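Local atomic coordinates of proteasome assembly chaperone family protein (Pyrococcus furiosus DSM 3638, PDB entry 3WZ2), a protein that is an archaeal homolog of proteasome-assembly chaperones and probably acts on the proteasome as an assembly factor or activator. Residues P71-G76 against I84-L89; N11-E16 against I49-S54; N19-E24 against N109-I114. All coordinates share one frame; numbering follows the deposited sequence.

Interaction 1: P71-G76 against I84-L89; sequences PLRFYG and IADIFL
R73 lies opposite I84 in a buried contact between the two antiparallel strands of a hairpin, 72-77 and 80-85, neighbours inside the large mixed sheet, and a salt bridge from R73 to D86 fastens the loop that follows the second strand. The pair is hydrogen-bonded both ways, I84 N to R73 O (2.9 Å) and R73 N back to I84 O, and D86 N adds a further bond to P71 O. With CG between the backbone N and the carbonyl carbon (chi1 42°) and the chain extended from CG to NE, R73 carries its guanidinium across to D86. It grips the carboxylate end-on, NH1 and NH2 each lying 2.7 Å from the single oxygen OD2. Both nitrogens arrive from the same face of the carboxylate, whose plane is turned 41° from the guanidinium. Within the guanidinium plane, NE donates to Y75 OH at 2.8 Å; NH1 also bonds to P70 O, and bonds from all three nitrogens fix the rotation of the group. I84 CG2 lies over one face, toward the rim, 3.8 Å from R73 NH2, while I84 CD1 packs obliquely on the Y75 ring, 3.6 Å from its CE2. An alanine at R73 would probably leave the D86 carboxylate without its charged mate and set the Y75 hydroxyl free to turn. The other sheet face carries L72 and A85. L72 CD2 meets L89 CD1 tip to tip at 3.5 Å, and L72 CD1 lies 3.6 Å from I87 CG1 where the two side chains cross at about a right angle. The arrangement is that of a beta hairpin, here with an ion pair clamping its open end.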
loop_
_atom_site.group_PDB
_atom_site.type_symbol
_atom_site.label_atom_id
_atom_site.label_comp_id
_atom_site.label_asym_id
_atom_site.label_seq_id
_atom_site.Cartn_x
_atom_site.Cartn_y
_atom_site.Cartn_z
ATOM N N PRO B 71 -4.590 -7.825 -23.274
ATOM C CA PRO B 71 -3.141 -7.805 -23.285
ATOM C C PRO B 71 -2.493 -9.099 -22.853
ATOM O O PRO B 71 -1.336 -9.308 -23.199
ATOM C CB PRO B 71 -2.789 -6.668 -22.302
ATOM C CG PRO B 71 -3.980 -6.515 -21.447
ATOM C CD PRO B 71 -5.162 -6.921 -22.269
ATOM N N LEU B 72 -3.199 -9.952 -22.106
ATOM C CA LEU B 72 -2.667 -11.269 -21.735
ATOM C C LEU B 72 -3.547 -12.335 -22.328
ATOM O O LEU B 72 -4.700 -12.462 -21.950
ATOM C CB LEU B 72 -2.627 -11.434 -20.218
ATOM C CG LEU B 72 -1.331 -11.011 -19.577
ATOM C CD1 LEU B 72 -1.131 -9.504 -19.651
ATOM C CD2 LEU B 72 -1.303 -11.470 -18.129
ATOM N N ARG B 73 -3.043 -13.020 -23.332
ATOM C CA ARG B 73 -3.899 -13.842 -24.149
ATOM C C ARG B 73 -3.258 -15.204 -24.429
ATOM O O ARG B 73 -2.052 -15.374 -24.288
ATOM C CB ARG B 73 -4.341 -13.148 -25.462
ATOM C CG ARG B 73 -3.277 -12.382 -26.156
ATOM C CD ARG B 73 -3.802 -11.510 -27.301
ATOM N NE ARG B 73 -2.633 -11.106 -28.058
ATOM C CZ ARG B 73 -1.807 -10.160 -27.689
ATOM N NH1 ARG B 73 -2.037 -9.458 -26.580
ATOM N NH2 ARG B 73 -0.777 -9.862 -28.455
ATOM N N PHE B 74 -4.113 -16.145 -24.802
ATOM C CA PHE B 74 -3.729 -17.500 -25.180
ATOM C C PHE B 74 -4.189 -17.773 -26.589
ATOM O O PHE B 74 -5.349 -17.519 -26.934
ATOM C CB PHE B 74 -4.375 -18.509 -24.242
ATOM C CG PHE B 74 -3.996 -18.301 -22.808
ATOM C CD1 PHE B 74 -2.774 -18.722 -22.341
ATOM C CD2 PHE B 74 -4.862 -17.654 -21.930
ATOM C CE1 PHE B 74 -2.415 -18.518 -21.022
ATOM C CE2 PHE B 74 -4.500 -17.450 -20.603
ATOM C CZ PHE B 74 -3.261 -17.869 -20.156
ATOM N N TYR B 75 -3.266 -18.280 -27.408
ATOM C CA TYR B 75 -3.561 -18.727 -28.746
ATOM C C TYR B 75 -3.508 -20.225 -28.796
ATOM O O TYR B 75 -2.801 -20.861 -28.007
ATOM C CB TYR B 75 -2.547 -18.141 -29.717
ATOM C CG TYR B 75 -2.657 -16.651 -29.902
ATOM C CD1 TYR B 75 -3.569 -16.113 -30.806
ATOM C CD2 TYR B 75 -1.877 -15.792 -29.183
ATOM C CE1 TYR B 75 -3.696 -14.754 -30.987
ATOM C CE2 TYR B 75 -1.986 -14.414 -29.354
ATOM C CZ TYR B 75 -2.907 -13.912 -30.254
ATOM O OH TYR B 75 -2.996 -12.563 -30.413
ATOM N N GLY B 76 -4.243 -20.791 -29.734
ATOM C CA GLY B 76 -4.476 -22.205 -29.776
ATOM C C GLY B 76 -4.583 -22.708 -31.183
ATOM O O GLY B 76 -5.168 -22.055 -32.046
ATOM N N ILE B 84 0.894 -15.341 -24.280
ATOM C CA ILE B 84 1.566 -14.086 -24.648
ATOM C C ILE B 84 1.133 -13.017 -23.664
ATOM O O ILE B 84 -0.003 -13.017 -23.213
ATOM C CB ILE B 84 1.139 -13.693 -26.091
ATOM C CG1 ILE B 84 1.839 -14.701 -27.097
ATOM C CG2 ILE B 84 1.399 -12.210 -26.376
ATOM C CD1 ILE B 84 1.487 -14.552 -28.548
ATOM N N ALA B 85 2.024 -12.092 -23.357
ATOM C CA ALA B 85 1.675 -10.900 -22.623
ATOM C C ALA B 85 2.312 -9.667 -23.244
ATOM O O ALA B 85 3.506 -9.652 -23.489
ATOM C CB ALA B 85 2.128 -11.032 -21.170
ATOM N N ASP B 86 1.537 -8.603 -23.401
ATOM C CA ASP B 86 2.057 -7.356 -23.905
ATOM C C ASP B 86 2.419 -6.326 -22.838
ATOM O O ASP B 86 2.881 -5.251 -23.176
ATOM C CB ASP B 86 1.082 -6.779 -24.933
ATOM C CG ASP B 86 1.132 -7.549 -26.274
ATOM O OD1 ASP B 86 2.233 -7.953 -26.682
ATOM O OD2 ASP B 86 0.072 -7.793 -26.893
ATOM N N ILE B 87 2.292 -6.679 -21.563
ATOM C CA ILE B 87 2.679 -5.793 -20.468
ATOM C C ILE B 87 3.571 -6.591 -19.513
ATOM O O ILE B 87 3.487 -7.818 -19.458
ATOM C CB ILE B 87 1.434 -5.218 -19.760
ATOM C CG1 ILE B 87 0.490 -6.333 -19.386
ATOM C CG2 ILE B 87 0.681 -4.313 -20.725
ATOM C CD1 ILE B 87 -0.640 -5.883 -18.490
ATOM N N PHE B 88 4.457 -5.913 -18.804
ATOM C CA PHE B 88 5.400 -6.611 -17.904
ATOM C C PHE B 88 4.823 -6.341 -16.536
ATOM O O PHE B 88 4.686 -5.214 -16.138
ATOM C CB PHE B 88 6.895 -6.162 -18.058
ATOM C CG PHE B 88 7.896 -6.919 -17.144
ATOM C CD1 PHE B 88 8.614 -8.037 -17.604
ATOM C CD2 PHE B 88 8.161 -6.469 -15.831
ATOM C CE1 PHE B 88 9.532 -8.696 -16.776
ATOM C CE2 PHE B 88 9.067 -7.132 -15.006
ATOM C CZ PHE B 88 9.747 -8.250 -15.473
ATOM N N LEU B 89 4.445 -7.408 -15.859
ATOM C CA LEU B 89 3.575 -7.350 -14.725
ATOM C C LEU B 89 4.378 -7.448 -13.444
ATOM O O LEU B 89 5.489 -7.928 -13.445
ATOM C CB LEU B 89 2.573 -8.497 -14.807
ATOM C CG LEU B 89 1.490 -8.304 -15.879
ATOM C CD1 LEU B 89 0.530 -9.451 -15.866
ATOM C CD2 LEU B 89 0.717 -6.998 -15.664
HETATM O O HOH W 1 2.200 -8.924 -28.976
#

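Interaction 2: N11-E16 against I49-S54; sequences NLVLPE and IGYVDS
V13 and Y51 carry this contact, in which the short strand 11-13 runs antiparallel to strand 47-53, their axes at 166°. Four backbone bonds hold the strands in register: N11 with D53 in both directions, and V13 with Y51 likewise. The N11 N to D53 O bond, 2.9 Å long, is almost straight. Close carbon-oxygen approaches form a second, weaker kind of contact: G50 CA lies 3.0 Å from V13 O, a bent CA-H...O contact, and P15 CD lies 3.2 Å from I49 O. G50 also belongs with I49 to a classic beta bulge opposite F74 of strand 72-77, so strand 47-53 is irregular on its inner side, whereas on its outer side it takes up 11-13, the outermost strand of the mixed sheet within this chain. The aromatic contact is a CH-pi interaction. Y51 CG sits between the backbone N and the carbonyl carbon (chi1 56°), and its ring lies alongside V13, whose CB stands over one face, 3.9 Å from the ring centroid. V13 CG1 comes to 3.6 Å from Y51 CE1. The ring also meets W165 of the second subunit edge-to-face. Apolar packing occupies the other face, where L12 CD1 meets V52 CG2 at 3.9 Å, both residues leaning on F74. Farther along, beside the bulge, L14 CD1 touches I49 CD1 at 3.8 Å.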
loop_
_atom_site.group_PDB
_atom_site.type_symbol
_atom_site.label_atom_id
_atom_site.label_comp_id
_atom_site.label_asym_id
_atom_site.label_seq_id
_atom_site.Cartn_x
_atom_site.Cartn_y
_atom_site.Cartn_z
ATOM N N ASN B 11 -8.473 -14.743 -12.990
ATOM C CA ASN B 11 -9.189 -15.865 -13.628
ATOM C C ASN B 11 -8.657 -16.174 -14.985
ATOM O O ASN B 11 -8.488 -15.266 -15.791
ATOM C CB ASN B 11 -10.693 -15.622 -13.765
ATOM C CG ASN B 11 -11.377 -15.601 -12.422
ATOM O OD1 ASN B 11 -11.934 -16.619 -12.013
ATOM N ND2 ASN B 11 -11.257 -14.500 -11.682
ATOM N N LEU B 12 -8.454 -17.447 -15.280
ATOM C CA LEU B 12 -8.132 -17.854 -16.642
ATOM C C LEU B 12 -9.396 -18.111 -17.370
ATOM O O LEU B 12 -10.148 -18.985 -16.990
ATOM C CB LEU B 12 -7.283 -19.130 -16.687
ATOM C CG LEU B 12 -5.841 -19.176 -17.084
ATOM C CD1 LEU B 12 -5.166 -17.931 -16.558
ATOM C CD2 LEU B 12 -5.189 -20.442 -16.571
ATOM N N VAL B 13 -9.615 -17.407 -18.467
ATOM C CA VAL B 13 -10.678 -17.769 -19.372
ATOM C C VAL B 13 -10.046 -18.547 -20.499
ATOM O O VAL B 13 -9.438 -17.984 -21.393
ATOM C CB VAL B 13 -11.445 -16.520 -19.901
ATOM C CG1 VAL B 13 -12.605 -16.916 -20.822
ATOM C CG2 VAL B 13 -11.978 -15.705 -18.730
ATOM N N LEU B 14 -10.216 -19.848 -20.459
ATOM C CA LEU B 14 -9.467 -20.737 -21.306
ATOM C C LEU B 14 -10.166 -22.099 -21.361
ATOM O O LEU B 14 -10.221 -22.790 -20.344
ATOM C CB LEU B 14 -8.064 -20.888 -20.730
ATOM C CG LEU B 14 -7.095 -21.675 -21.588
ATOM C CD1 LEU B 14 -6.939 -21.040 -22.952
ATOM C CD2 LEU B 14 -5.747 -21.767 -20.900
ATOM N N PRO B 15 -10.674 -22.500 -22.544
ATOM C CA PRO B 15 -11.255 -23.845 -22.611
ATOM C C PRO B 15 -10.208 -24.929 -22.401
ATOM O O PRO B 15 -9.021 -24.717 -22.660
ATOM C CB PRO B 15 -11.845 -23.924 -24.021
ATOM C CG PRO B 15 -11.174 -22.859 -24.793
ATOM C CD PRO B 15 -10.766 -21.786 -23.824
ATOM N N GLU B 16 -10.670 -26.063 -21.918
ATOM C CA GLU B 16 -9.845 -27.244 -21.716
ATOM C C GLU B 16 -9.348 -27.794 -23.030
ATOM O O GLU B 16 -10.096 -27.900 -23.998
ATOM C CB GLU B 16 -10.621 -28.312 -20.965
ATOM C CG GLU B 16 -11.010 -27.838 -19.577
ATOM C CD GLU B 16 -11.446 -28.957 -18.624
ATOM O OE1 GLU B 16 -11.237 -30.176 -18.916
ATOM O OE2 GLU B 16 -12.010 -28.599 -17.570
ATOM N N ILE B 49 -7.883 -18.075 -28.236
ATOM C CA ILE B 49 -8.807 -18.987 -27.553
ATOM C C ILE B 49 -9.143 -18.597 -26.107
ATOM O O ILE B 49 -10.041 -19.171 -25.519
ATOM C CB ILE B 49 -8.331 -20.461 -27.600
ATOM C CG1 ILE B 49 -6.948 -20.631 -26.949
ATOM C CG2 ILE B 49 -8.321 -20.959 -29.033
ATOM C CD1 ILE B 49 -6.597 -22.071 -26.610
ATOM N N GLY B 50 -8.406 -17.657 -25.537
ATOM C CA GLY B 50 -8.658 -17.227 -24.185
ATOM C C GLY B 50 -7.761 -16.111 -23.724
ATOM O O GLY B 50 -6.987 -15.561 -24.485
ATOM N N TYR B 51 -7.883 -15.773 -22.442
ATOM C CA TYR B 51 -7.173 -14.648 -21.891
ATOM C C TYR B 51 -7.096 -14.763 -20.393
ATOM O O TYR B 51 -7.804 -15.557 -19.780
ATOM C CB TYR B 51 -7.841 -13.331 -22.314
ATOM C CG TYR B 51 -9.311 -13.231 -21.951
ATOM C CD1 TYR B 51 -10.261 -13.935 -22.669
ATOM C CD2 TYR B 51 -9.733 -12.426 -20.914
ATOM C CE1 TYR B 51 -11.603 -13.849 -22.365
ATOM C CE2 TYR B 51 -11.084 -12.325 -20.597
ATOM C CZ TYR B 51 -12.012 -13.049 -21.321
ATOM O OH TYR B 51 -13.374 -12.960 -21.021
ATOM N N VAL B 52 -6.245 -13.945 -19.806
ATOM C CA VAL B 52 -6.211 -13.744 -18.381
ATOM C C VAL B 52 -7.005 -12.500 -18.005
ATOM O O VAL B 52 -6.876 -11.434 -18.613
ATOM C CB VAL B 52 -4.794 -13.532 -17.901
ATOM C CG1 VAL B 52 -4.753 -13.393 -16.397
ATOM C CG2 VAL B 52 -3.913 -14.665 -18.373
ATOM N N ASP B 53 -7.824 -12.647 -16.987
ATOM C CA ASP B 53 -8.740 -11.606 -16.570
ATOM C C ASP B 53 -8.462 -11.282 -15.106
ATOM O O ASP B 53 -8.511 -12.155 -14.251
ATOM C CB ASP B 53 -10.189 -12.090 -16.739
ATOM C CG ASP B 53 -11.209 -11.034 -16.351
ATOM O OD1 ASP B 53 -10.948 -9.822 -16.542
ATOM O OD2 ASP B 53 -12.252 -11.421 -15.833
ATOM N N SER B 54 -8.169 -10.021 -14.830
ATOM C CA SER B 54 -7.893 -9.570 -13.479
ATOM C C SER B 54 -8.084 -8.079 -13.385
ATOM O O SER B 54 -7.671 -7.326 -14.282
ATOM C CB SER B 54 -6.442 -9.897 -13.130
ATOM O OG SER B 54 -6.043 -9.370 -11.867
#

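Interaction 3: N19-E24 against N109-I114; sequences NAIFIE and NAEKVI
I21 and I114 lie side by side on one face of two parallel strands, 21-24 and 112-114, pointing the same way. This is the parallel middle of the mixed sheet, where strand 112-120, reached from strand 80-85 by way of helix 91-107, is placed on the far side of strand 21-24 in a beta-alpha-beta crossover. I21 CG2 and I114 CD1 approach to 4.2 Å. I23 joins them on this face, and all three side chains pack against helix 188-202. The reverse face belongs to F22 and V113. F22 CG is anti to the backbone N (chi1 -176°), and its ring stands obliquely to V113 CG1, which lies 4.2 Å from CD2; L105 of helix 91-107 touches both residues. E24 sends its carboxylate away from this contact, OE1 to the hydroxyls of S115 and S160 and OE2 to Y26 N. At the start of the pairing A20 O receives E111 N at 2.8 Å, together with a weak bond from K112 N, while E111 CB lies 3.6 Å from N19 O. The donor then alternates between the strands: F22 N donates to K112 O in a nearly straight bond, and I114 N donates to F22 O. I114 O closes the ladder with two contacts, a hydrogen bond from E24 N at 2.8 Å and a CA-H contact from I23 CA at 3.2 Å.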
loop_
_atom_site.group_PDB
_atom_site.type_symbol
_atom_site.label_atom_id
_atom_site.label_comp_id
_atom_site.label_asym_id
_atom_site.label_seq_id
_atom_site.Cartn_x
_atom_site.Cartn_y
_atom_site.Cartn_z
ATOM N N ASN B 19 -4.402 -32.847 -22.848
ATOM C CA ASN B 19 -3.021 -33.169 -23.245
ATOM C C ASN B 19 -2.265 -32.024 -23.966
ATOM O O ASN B 19 -1.446 -32.213 -24.867
ATOM C CB ASN B 19 -2.973 -34.479 -24.062
ATOM C CG ASN B 19 -3.643 -35.676 -23.300
ATOM O OD1 ASN B 19 -3.524 -35.853 -22.078
ATOM N ND2 ASN B 19 -4.391 -36.451 -24.038
ATOM N N ALA B 20 -2.605 -30.830 -23.557
ATOM C CA ALA B 20 -2.039 -29.619 -24.135
ATOM C C ALA B 20 -0.527 -29.646 -24.114
ATOM O O ALA B 20 0.117 -30.126 -23.156
ATOM C CB ALA B 20 -2.555 -28.414 -23.365
ATOM N N ILE B 21 0.055 -29.135 -25.181
ATOM C CA ILE B 21 1.400 -28.620 -25.150
ATOM C C ILE B 21 1.319 -27.125 -24.978
ATOM O O ILE B 21 0.819 -26.409 -25.855
ATOM C CB ILE B 21 2.151 -29.007 -26.423
ATOM C CG1 ILE B 21 2.316 -30.531 -26.466
ATOM C CG2 ILE B 21 3.510 -28.318 -26.485
ATOM C CD1 ILE B 21 2.641 -31.068 -27.848
ATOM N N PHE B 22 1.815 -26.648 -23.827
ATOM C CA PHE B 22 1.658 -25.252 -23.429
ATOM C C PHE B 22 2.979 -24.562 -23.550
ATOM O O PHE B 22 3.963 -24.999 -22.942
ATOM C CB PHE B 22 1.203 -25.177 -21.984
ATOM C CG PHE B 22 0.930 -23.785 -21.505
ATOM C CD1 PHE B 22 -0.331 -23.257 -21.600
ATOM C CD2 PHE B 22 1.914 -23.034 -20.912
ATOM C CE1 PHE B 22 -0.604 -21.979 -21.131
ATOM C CE2 PHE B 22 1.653 -21.762 -20.434
ATOM C CZ PHE B 22 0.392 -21.238 -20.541
ATOM N N ILE B 23 3.006 -23.493 -24.328
ATOM C CA ILE B 23 4.231 -22.760 -24.569
ATOM C C ILE B 23 4.089 -21.354 -24.046
ATOM O O ILE B 23 3.144 -20.661 -24.411
ATOM C CB ILE B 23 4.507 -22.694 -26.063
ATOM C CG1 ILE B 23 4.691 -24.112 -26.596
ATOM C CG2 ILE B 23 5.737 -21.853 -26.341
ATOM C CD1 ILE B 23 4.564 -24.187 -28.096
ATOM N N GLU B 24 5.021 -20.916 -23.204
ATOM C CA GLU B 24 4.894 -19.614 -22.570
ATOM C C GLU B 24 6.041 -18.712 -23.026
ATOM O O GLU B 24 7.187 -19.117 -22.968
ATOM C CB GLU B 24 4.943 -19.785 -21.041
ATOM C CG GLU B 24 5.111 -18.498 -20.269
ATOM C CD GLU B 24 6.567 -18.089 -20.029
ATOM O OE1 GLU B 24 7.373 -18.899 -19.508
ATOM O OE2 GLU B 24 6.888 -16.917 -20.251
ATOM N N ASN B 109 -4.288 -32.417 -17.771
ATOM C CA ASN B 109 -3.197 -33.362 -17.961
ATOM C C ASN B 109 -2.297 -32.995 -19.121
ATOM O O ASN B 109 -2.023 -33.812 -20.001
ATOM C CB ASN B 109 -3.729 -34.780 -18.111
ATOM C CG ASN B 109 -4.690 -35.138 -16.987
ATOM O OD1 ASN B 109 -4.310 -35.215 -15.820
ATOM N ND2 ASN B 109 -5.940 -35.340 -17.335
ATOM N N ALA B 110 -1.784 -31.773 -19.060
ATOM C CA ALA B 110 -0.883 -31.259 -20.072
ATOM C C ALA B 110 0.256 -32.220 -20.294
ATOM O O ALA B 110 0.789 -32.789 -19.365
ATOM C CB ALA B 110 -0.344 -29.891 -19.660
ATOM N N GLU B 111 0.624 -32.399 -21.548
ATOM C CA GLU B 111 1.745 -33.257 -21.914
ATOM C C GLU B 111 3.106 -32.573 -21.688
ATOM O O GLU B 111 4.056 -33.202 -21.253
ATOM C CB GLU B 111 1.566 -33.627 -23.384
ATOM C CG GLU B 111 2.524 -34.659 -23.929
ATOM C CD GLU B 111 2.409 -34.775 -25.454
ATOM O OE1 GLU B 111 1.252 -34.793 -25.958
ATOM O OE2 GLU B 111 3.473 -34.841 -26.131
ATOM N N LYS B 112 3.195 -31.283 -22.005
ATOM C CA LYS B 112 4.436 -30.522 -21.872
ATOM C C LYS B 112 4.156 -29.063 -21.521
ATOM O O LYS B 112 3.207 -28.478 -22.000
ATOM C CB LYS B 112 5.245 -30.536 -23.175
ATOM C CG LYS B 112 5.822 -31.870 -23.536
ATOM C CD LYS B 112 6.705 -31.787 -24.760
ATOM C CE LYS B 112 6.913 -33.152 -25.408
ATOM N NZ LYS B 112 8.313 -33.609 -25.281
ATOM N N VAL B 113 5.044 -28.487 -20.724
ATOM C CA VAL B 113 5.041 -27.093 -20.404
ATOM C C VAL B 113 6.395 -26.556 -20.774
ATOM O O VAL B 113 7.393 -26.915 -20.173
ATOM C CB VAL B 113 4.765 -26.892 -18.903
ATOM C CG1 VAL B 113 4.522 -25.435 -18.589
ATOM C CG2 VAL B 113 3.555 -27.713 -18.476
ATOM N N ILE B 114 6.439 -25.655 -21.747
ATOM C CA ILE B 114 7.701 -25.201 -22.311
ATOM C C ILE B 114 7.730 -23.686 -22.219
ATOM O O ILE B 114 6.901 -23.007 -22.809
ATOM C CB ILE B 114 7.825 -25.622 -23.790
ATOM C CG1 ILE B 114 7.764 -27.129 -23.937
ATOM C CG2 ILE B 114 9.145 -25.142 -24.364
ATOM C CD1 ILE B 114 7.490 -27.625 -25.348
#

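In the fold
From the N terminus the chain lays down strand 11-13 and then strand 21-24, whose partners come later in the chain. The first loop closes at interaction 2, when 49-54 returns beside 11-16. Interaction 1 follows in series, a short loop closed as 84-89 turns back along 71-76. Interaction 3 closes last, once helix 91-107 has brought 109-114 to 19-24; interaction 1 is nested inside its loop, while interactions 2 and 3 cross. All three belong to one mixed sheet, interaction 2 at its edge within this chain and interaction 3 in its parallel middle. F74 of interaction 1 reaches the other two, its backbone toward 49-54 and its ring against F22.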